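Local structure of cell wall surface anchor family protein (Streptococcus agalactiae serogroup V, 3PF2) at residues D10-V13 against Q18-A21; D12-G17 against A256-A261; D117-A122 against A129-I134. The protein serves as the major (backbone) pilin, building the shaft of the type 1 pilus of group B streptococci, and binds calcium ions. One frame throughout, in Å; residues are numbered along the deposited sequence.

The three contacts descend from buried to open. Contact 3 is a small hydrophobic packing of helix 116-121 against Phe131 of segment 129-134. Contact 1 is partly buried and built on charge: aspartates gathered round a calcium ion, beside one backbone hydrogen bond and a little apolar packing. Contact 2 lies at the surface, where a single salt bridge and bridging waters join parts far apart in sequence. Contacts 1 and 2 share Asp12 and Val13 at the end of strand 9-13; contact 2 adds the turn that follows. Contacts 1 and 3 reach the same antiparallel sheet, and Lys34 serves both, binding Asp10 and Asp12 in one and the carbonyl oxygen of Leu119 in the other.

Contact 1 (D10-V13 against Q18-A21); sequences DKDV and QDDA. With CA (calcium ion), chain B.
Residues 11-13 of the strand and segment 18-21 run 51° apart and are joined by a nearly straight hydrogen bond from Val13 N to Gln18 O (2.9 Å, 168° at the hydrogen). A few ångströms from this bond a calcium ion links the two segments. Asp10 grips the metal with both carboxylate oxygens, OD1 and OD2, each at 2.5 Å. The next two residues give one oxygen each: the main-chain carbonyl of Lys11, and Asp12 OD1, at 2.2 Å from the ion. From the far segment Asp19 OD1 binds at 2.3 Å, although its CB points away from strand 10-13: the carboxylate bends back, its plane 73° from that of Asp12. Two waters complete seven ligands, and one of them also donates to Asp19 OD2. Past the metal, Val13 CG1 lies over the backbone at Asp19-Asp20 and meets Ala21 CB at 4.1 Å; Ala21, its CB pointing toward the strand, is small enough for the valine branch to lie close to the backbone. Lys11 turns its long side chain away from the metal; its NZ is covalently linked to Asn152 CG in an isopeptide bond and hydrogen-bonded to Asp51. Lys34 bonds Asp10 OD2, which also binds the metal, and forms a salt bridge with Asp12 OD2, which does not. Aspartate suits these places because its short arm lets backbone and carboxylate converge on one ion. Three carboxylates so close would repel one another, so the calcium, with help from Lys34, probably pays for their assembly and ties segment 18-21 to the strand.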
loop_
_atom_site.group_PDB
_atom_site.type_symbol
_atom_site.label_atom_id
_atom_site.label_comp_id
_atom_site.label_asym_id
_atom_site.label_seq_id
_atom_site.Cartn_x
_atom_site.Cartn_y
_atom_site.Cartn_z
ATOM N N ASP A 10 -9.171 -2.230 15.232
ATOM C CA ASP A 10 -8.684 -3.082 14.147
ATOM C C ASP A 10 -8.272 -2.169 13.012
ATOM O O ASP A 10 -8.694 -1.013 12.953
ATOM C CB ASP A 10 -9.790 -4.028 13.664
ATOM C CG ASP A 10 -9.367 -4.877 12.469
ATOM O OD1 ASP A 10 -8.227 -5.345 12.442
ATOM O OD2 ASP A 10 -10.179 -5.098 11.562
ATOM N N LYS A 11 -7.473 -2.691 12.085
ATOM C CA LYS A 11 -7.133 -1.934 10.882
ATOM C C LYS A 11 -7.335 -2.859 9.679
ATOM O O LYS A 11 -7.039 -4.050 9.752
ATOM C CB LYS A 11 -5.681 -1.436 10.959
ATOM C CG LYS A 11 -5.281 -0.381 9.905
ATOM C CD LYS A 11 -3.808 0.010 10.055
ATOM C CE LYS A 11 -3.393 1.068 9.021
ATOM N NZ LYS A 11 -2.033 1.627 9.298
ATOM N N ASP A 12 -7.867 -2.300 8.596
ATOM C CA ASP A 12 -8.032 -3.008 7.323
ATOM C C ASP A 12 -7.311 -2.227 6.225
ATOM O O ASP A 12 -6.815 -1.125 6.443
ATOM C CB ASP A 12 -9.513 -3.084 6.934
ATOM C CG ASP A 12 -10.339 -3.955 7.872
ATOM O OD1 ASP A 12 -9.749 -4.698 8.707
ATOM O OD2 ASP A 12 -11.579 -3.875 7.782
ATOM N N VAL A 13 -7.242 -2.830 5.040
ATOM C CA VAL A 13 -6.716 -2.167 3.865
ATOM C C VAL A 13 -7.613 -2.460 2.678
ATOM O O VAL A 13 -8.239 -3.531 2.610
ATOM C CB VAL A 13 -5.268 -2.601 3.559
ATOM C CG1 VAL A 13 -5.210 -4.071 3.082
ATOM C CG2 VAL A 13 -4.596 -1.639 2.577
ATOM N N GLN A 18 -11.115 -6.355 4.509
ATOM C CA GLN A 18 -9.961 -6.918 3.792
ATOM C C GLN A 18 -8.669 -6.592 4.542
ATOM O O GLN A 18 -8.506 -5.467 5.020
ATOM C CB GLN A 18 -9.912 -6.400 2.347
ATOM C CG GLN A 18 -8.738 -7.003 1.509
ATOM C CD GLN A 18 -8.911 -6.910 -0.020
ATOM O OE1 GLN A 18 -8.005 -7.295 -0.771
ATOM N NE2 GLN A 18 -10.034 -6.407 -0.474
ATOM N N ASP A 19 -7.753 -7.567 4.630
ATOM C CA ASP A 19 -6.520 -7.393 5.393
ATOM C C ASP A 19 -5.230 -7.512 4.578
ATOM O O ASP A 19 -4.138 -7.316 5.117
ATOM C CB ASP A 19 -6.479 -8.384 6.567
ATOM C CG ASP A 19 -7.555 -8.100 7.614
ATOM O OD1 ASP A 19 -7.615 -6.946 8.073
ATOM O OD2 ASP A 19 -8.348 -9.021 7.964
ATOM N N ASP A 20 -5.348 -7.824 3.286
ATOM C CA ASP A 20 -4.156 -8.055 2.467
ATOM C C ASP A 20 -4.434 -7.565 1.066
ATOM O O ASP A 20 -5.473 -7.884 0.490
ATOM C CB ASP A 20 -3.861 -9.562 2.389
ATOM C CG ASP A 20 -3.509 -10.156 3.738
ATOM O OD1 ASP A 20 -2.328 -10.065 4.144
ATOM O OD2 ASP A 20 -4.421 -10.737 4.384
ATOM N N ALA A 21 -3.496 -6.803 0.514
ATOM C CA ALA A 21 -3.647 -6.269 -0.836
ATOM C C ALA A 21 -2.308 -5.991 -1.486
ATOM O O ALA A 21 -1.332 -5.683 -0.808
ATOM C CB ALA A 21 -4.488 -4.996 -0.819
HETATM CA CA CA B . -8.418 -5.960 10.002
HETATM O O HOH W 1 -9.756 -7.939 10.023
HETATM O O HOH W 2 -6.482 -7.130 10.696
#

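Contact 2 (D12-G17 against A256-A261); sequences DVKKLG and AVDANA. With CA (calcium ion), chain B.
The carboxylate of Asp258 is approached from above its plane by Lys14 NZ, which stands 36° out of it and makes a salt bridge to OD1 at 2.8 Å. A second flat group, the carboxylate of Asp12, is likewise met from above: Gly17 N donates to OD2, 52° out of plane. The bridge joins two domains of this C-terminal fragment of the major pilin, the immunoglobulin-like one whose sheet holds strand 9-13, and the prealbumin-like one, whose loop 256-261 follows strand 247-253. On the first side Lys14 is the central residue of a classic gamma turn, closed by a weak bond from Lys15 N to Val13 O. Its side chain is stretched throughout, starting with CG anti to the backbone N (chi1 -170°); this carries the ammonium group across the gap, the lysine chain crossing the Asp258 side chain at about a right angle. A long lysine suits this place, since the nearest CA atoms, those of Lys14 and Asp258, are 9.1 Å apart. Val257 CG1 lies 3.4 Å from Lys14 NZ, flanking the charge with a methyl group. The Asp258 loop is itself a turn, with Ala259 N bonded to Ala256 O, and Val257 pairs through its backbone with Gly22. Water completes the link: one molecule accepts from Lys14 NZ at 2.8 Å and donates to Val257 O at 3.2 Å.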
loop_
_atom_site.group_PDB
_atom_site.type_symbol
_atom_site.label_atom_id
_atom_site.label_comp_id
_atom_site.label_asym_id
_atom_site.label_seq_id
_atom_site.Cartn_x
_atom_site.Cartn_y
_atom_site.Cartn_z
ATOM N N ASP A 12 -7.867 -2.300 8.596
ATOM C CA ASP A 12 -8.032 -3.008 7.323
ATOM C C ASP A 12 -7.311 -2.227 6.225
ATOM O O ASP A 12 -6.815 -1.125 6.443
ATOM C CB ASP A 12 -9.513 -3.084 6.934
ATOM C CG ASP A 12 -10.339 -3.955 7.872
ATOM O OD1 ASP A 12 -9.749 -4.698 8.707
ATOM O OD2 ASP A 12 -11.579 -3.875 7.782
ATOM N N VAL A 13 -7.242 -2.830 5.040
ATOM C CA VAL A 13 -6.716 -2.167 3.865
ATOM C C VAL A 13 -7.613 -2.460 2.678
ATOM O O VAL A 13 -8.239 -3.531 2.610
ATOM C CB VAL A 13 -5.268 -2.601 3.559
ATOM C CG1 VAL A 13 -5.210 -4.071 3.082
ATOM C CG2 VAL A 13 -4.596 -1.639 2.577
ATOM N N LYS A 14 -7.651 -1.490 1.758
ATOM C CA LYS A 14 -8.376 -1.554 0.467
ATOM C C LYS A 14 -9.867 -1.296 0.623
ATOM O O LYS A 14 -10.415 -0.401 -0.033
ATOM C CB LYS A 14 -8.070 -2.850 -0.334
ATOM C CG LYS A 14 -8.596 -2.859 -1.802
ATOM C CD LYS A 14 -7.937 -3.995 -2.602
ATOM C CE LYS A 14 -8.395 -3.985 -4.039
ATOM N NZ LYS A 14 -7.676 -5.050 -4.834
ATOM N N LYS A 15 -10.522 -2.087 1.469
ATOM C CA LYS A 15 -11.915 -1.875 1.812
ATOM C C LYS A 15 -12.171 -2.504 3.171
ATOM O O LYS A 15 -11.367 -3.307 3.667
ATOM C CB LYS A 15 -12.830 -2.535 0.771
ATOM C CG LYS A 15 -12.718 -4.069 0.747
ATOM C CD LYS A 15 -13.318 -4.663 -0.522
ATOM C CE LYS A 15 -13.414 -6.176 -0.414
ATOM N NZ LYS A 15 -13.724 -6.762 -1.777
ATOM N N LEU A 16 -13.323 -2.182 3.756
ATOM C CA LEU A 16 -13.703 -2.811 5.020
ATOM C C LEU A 16 -13.809 -4.311 4.873
ATOM O O LEU A 16 -14.488 -4.820 3.957
ATOM C CB LEU A 16 -15.027 -2.239 5.551
ATOM C CG LEU A 16 -14.930 -0.792 6.044
ATOM C CD1 LEU A 16 -16.333 -0.279 6.373
ATOM C CD2 LEU A 16 -14.034 -0.721 7.286
ATOM N N GLY A 17 -13.116 -5.014 5.764
ATOM C CA GLY A 17 -13.166 -6.467 5.819
ATOM C C GLY A 17 -11.987 -7.141 5.138
ATOM O O GLY A 17 -11.861 -8.372 5.208
ATOM N N ALA A 256 -0.298 -10.346 -6.364
ATOM C CA ALA A 256 -1.143 -10.783 -5.241
ATOM C C ALA A 256 -2.124 -9.671 -4.827
ATOM O O ALA A 256 -2.208 -9.278 -3.658
ATOM C CB ALA A 256 -0.269 -11.247 -4.057
ATOM N N VAL A 257 -2.856 -9.168 -5.821
ATOM C CA VAL A 257 -3.714 -8.005 -5.691
ATOM C C VAL A 257 -4.715 -8.131 -4.527
ATOM O O VAL A 257 -4.885 -7.180 -3.741
ATOM C CB VAL A 257 -4.448 -7.733 -7.040
ATOM C CG1 VAL A 257 -5.525 -6.670 -6.901
ATOM C CG2 VAL A 257 -3.410 -7.320 -8.113
ATOM N N ASP A 258 -5.353 -9.303 -4.423
ATOM C CA ASP A 258 -6.299 -9.600 -3.344
ATOM C C ASP A 258 -5.865 -10.834 -2.546
ATOM O O ASP A 258 -6.652 -11.766 -2.315
ATOM C CB ASP A 258 -7.695 -9.806 -3.936
ATOM C CG ASP A 258 -8.286 -8.531 -4.462
ATOM O OD1 ASP A 258 -8.330 -7.552 -3.686
ATOM O OD2 ASP A 258 -8.698 -8.493 -5.646
ATOM N N ALA A 259 -4.608 -10.840 -2.127
ATOM C CA ALA A 259 -4.046 -11.969 -1.401
ATOM C C ALA A 259 -2.885 -11.473 -0.555
ATOM O O ALA A 259 -2.513 -10.292 -0.623
ATOM C CB ALA A 259 -3.585 -13.067 -2.380
ATOM N N ASN A 260 -2.325 -12.365 0.259
ATOM C CA ASN A 260 -1.184 -11.979 1.093
ATOM C C ASN A 260 0.100 -11.890 0.276
ATOM O O ASN A 260 0.070 -12.079 -0.947
ATOM C CB ASN A 260 -1.053 -12.880 2.332
ATOM C CG ASN A 260 -0.651 -14.301 2.001
ATOM O OD1 ASN A 260 -0.103 -14.593 0.937
ATOM N ND2 ASN A 260 -0.904 -15.202 2.943
ATOM N N ALA A 261 1.209 -11.560 0.931
ATOM C CA ALA A 261 2.468 -11.291 0.234
ATOM C C ALA A 261 3.062 -12.530 -0.464
ATOM O O ALA A 261 3.931 -12.388 -1.325
ATOM C CB ALA A 261 3.491 -10.646 1.187
HETATM CA CA CA B . -8.418 -5.960 10.002
HETATM O O HOH W 3 -5.051 -4.102 -4.457
HETATM O O HOH W 4 -11.200 -5.959 -2.950
HETATM O O HOH W 2 -6.482 -7.130 10.696
HETATM O O HOH W 1 -9.756 -7.939 10.023
#

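Contact 3 (D117-A122 against A129-I134); sequences DALDKA and AAFLEI
Leu119 lays its CD1 methyl over one face of the Phe131 ring, 4.1 Å from the centroid and 28° off the ring normal, a CH-pi contact. The methyl is displaced toward the root of the ring, nearest CD1 of Phe131 at 3.7 Å. Ala122 adds its CB obliquely, 3.8 Å from Phe131 CE2, so the two helix-side residues, three apart, address different parts of one ring. Leucine reaches the aromatic face because its branch is carried out with CG anti to the backbone N (chi1 -177°), whereas alanine, already pointing its CB at the ring, needs no longer arm. Phe131 carries its CG between the backbone N and carbonyl carbon (chi1 65°), which directs the ring to the helix. Leu16 also touches the ring, and Lys34 of the neighbouring strand packs on it as well. The motif is a short helix lying against one side of the antiparallel sheet of the pilin's immunoglobulin-like domain. In that sheet strand 132-140 lies between 29-35 and 57-67, and Leu132 points its CB away from the helix. Farther out, the helix is set by its own bonds, Lys121 N to Asp117 O at 3.0 Å and Ala122 N to Leu119 O at 3.1 Å. Leu119 O also accepts from Lys34 NZ, the amine that holds the calcium-binding aspartates, while the Leu119 side chain packs against Asp10, one of them. On the strand side Asn125 ND2 bonds both Phe131 O and Glu133 OE1; on the helix, Asp120 OD2 forms a salt bridge with Arg175.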
loop_
_atom_site.group_PDB
_atom_site.type_symbol
_atom_site.label_atom_id
_atom_site.label_comp_id
_atom_site.label_asym_id
_atom_site.label_seq_id
_atom_site.Cartn_x
_atom_site.Cartn_y
_atom_site.Cartn_z
ATOM N N ASP A 117 -14.136 -9.539 17.283
ATOM C CA ASP A 117 -14.274 -10.348 16.056
ATOM C C ASP A 117 -15.277 -9.719 15.081
ATOM O O ASP A 117 -15.054 -9.728 13.872
ATOM C CB ASP A 117 -14.695 -11.791 16.346
ATOM C CG ASP A 117 -13.707 -12.544 17.204
ATOM O OD1 ASP A 117 -12.481 -12.371 17.026
ATOM O OD2 ASP A 117 -14.174 -13.332 18.062
ATOM N N ALA A 118 -16.387 -9.196 15.612
ATOM C CA ALA A 118 -17.382 -8.496 14.779
ATOM C C ALA A 118 -16.730 -7.293 14.106
ATOM O O ALA A 118 -16.972 -7.030 12.913
ATOM C CB ALA A 118 -18.607 -8.057 15.606
ATOM N N LEU A 119 -15.882 -6.591 14.853
ATOM C CA LEU A 119 -15.182 -5.431 14.300
ATOM C C LEU A 119 -14.266 -5.879 13.160
ATOM O O LEU A 119 -14.301 -5.297 12.058
ATOM C CB LEU A 119 -14.413 -4.660 15.382
ATOM C CG LEU A 119 -13.738 -3.394 14.850
ATOM C CD1 LEU A 119 -14.764 -2.327 14.401
ATOM C CD2 LEU A 119 -12.733 -2.823 15.856
ATOM N N ASP A 120 -13.499 -6.946 13.415
ATOM C CA ASP A 120 -12.533 -7.484 12.450
ATOM C C ASP A 120 -13.223 -7.906 11.158
ATOM O O ASP A 120 -12.629 -7.825 10.070
ATOM C CB ASP A 120 -11.822 -8.729 13.014
ATOM C CG ASP A 120 -10.878 -8.418 14.158
ATOM O OD1 ASP A 120 -10.597 -7.240 14.442
ATOM O OD2 ASP A 120 -10.384 -9.381 14.775
ATOM N N LYS A 121 -14.460 -8.392 11.286
ATOM C CA LYS A 121 -15.199 -8.977 10.167
ATOM C C LYS A 121 -16.103 -7.969 9.482
ATOM O O LYS A 121 -16.750 -8.313 8.498
ATOM C CB LYS A 121 -16.044 -10.167 10.632
ATOM C CG LYS A 121 -15.425 -11.540 10.380
ATOM C CD LYS A 121 -14.230 -11.759 11.260
ATOM C CE LYS A 121 -13.645 -13.157 11.087
ATOM N NZ LYS A 121 -12.558 -13.388 12.072
ATOM N N ALA A 122 -16.164 -6.744 9.998
ATOM C CA ALA A 122 -17.093 -5.731 9.467
ATOM C C ALA A 122 -16.773 -5.391 8.010
ATOM O O ALA A 122 -15.621 -5.136 7.666
ATOM C CB ALA A 122 -17.065 -4.462 10.323
ATOM N N ALA A 129 -25.230 -1.361 12.687
ATOM C CA ALA A 129 -23.956 -2.020 13.022
ATOM C C ALA A 129 -22.827 -0.994 12.903
ATOM O O ALA A 129 -22.014 -1.031 11.967
ATOM C CB ALA A 129 -23.717 -3.235 12.127
ATOM N N ALA A 130 -22.779 -0.072 13.869
ATOM C CA ALA A 130 -21.962 1.139 13.746
ATOM C C ALA A 130 -20.662 1.076 14.520
ATOM O O ALA A 130 -20.609 0.524 15.628
ATOM C CB ALA A 130 -22.751 2.372 14.204
ATOM N N PHE A 131 -19.627 1.678 13.940
ATOM C CA PHE A 131 -18.324 1.813 14.586
ATOM C C PHE A 131 -17.604 3.029 14.002
ATOM O O PHE A 131 -18.081 3.622 13.024
ATOM C CB PHE A 131 -17.501 0.520 14.414
ATOM C CG PHE A 131 -17.137 0.217 12.989
ATOM C CD1 PHE A 131 -15.915 0.659 12.468
ATOM C CD2 PHE A 131 -18.007 -0.516 12.168
ATOM C CE1 PHE A 131 -15.570 0.397 11.126
ATOM C CE2 PHE A 131 -17.655 -0.781 10.832
ATOM C CZ PHE A 131 -16.428 -0.324 10.332
ATOM N N LEU A 132 -16.484 3.420 14.610
ATOM C CA LEU A 132 -15.692 4.547 14.124
ATOM C C LEU A 132 -14.766 4.077 13.009
ATOM O O LEU A 132 -13.955 3.169 13.195
ATOM C CB LEU A 132 -14.881 5.204 15.243
ATOM C CG LEU A 132 -13.957 6.362 14.830
ATOM C CD1 LEU A 132 -14.784 7.579 14.424
ATOM C CD2 LEU A 132 -12.967 6.747 15.935
ATOM N N GLU A 133 -14.911 4.714 11.849
ATOM C CA GLU A 133 -14.169 4.349 10.649
ATOM C C GLU A 133 -13.376 5.546 10.156
ATOM O O GLU A 133 -13.942 6.607 9.893
ATOM C CB GLU A 133 -15.135 3.846 9.578
ATOM C CG GLU A 133 -14.528 3.650 8.192
ATOM C CD GLU A 133 -15.584 3.379 7.129
ATOM O OE1 GLU A 133 -16.789 3.221 7.448
ATOM O OE2 GLU A 133 -15.194 3.296 5.943
ATOM N N ILE A 134 -12.064 5.369 10.046
ATOM C CA ILE A 134 -11.160 6.425 9.590
ATOM C C ILE A 134 -10.389 5.953 8.361
ATOM O O ILE A 134 -9.428 5.187 8.483
ATOM C CB ILE A 134 -10.140 6.861 10.683
ATOM C CG1 ILE A 134 -10.847 7.220 11.995
ATOM C CG2 ILE A 134 -9.250 8.015 10.170
ATOM C CD1 ILE A 134 -9.884 7.523 13.116
#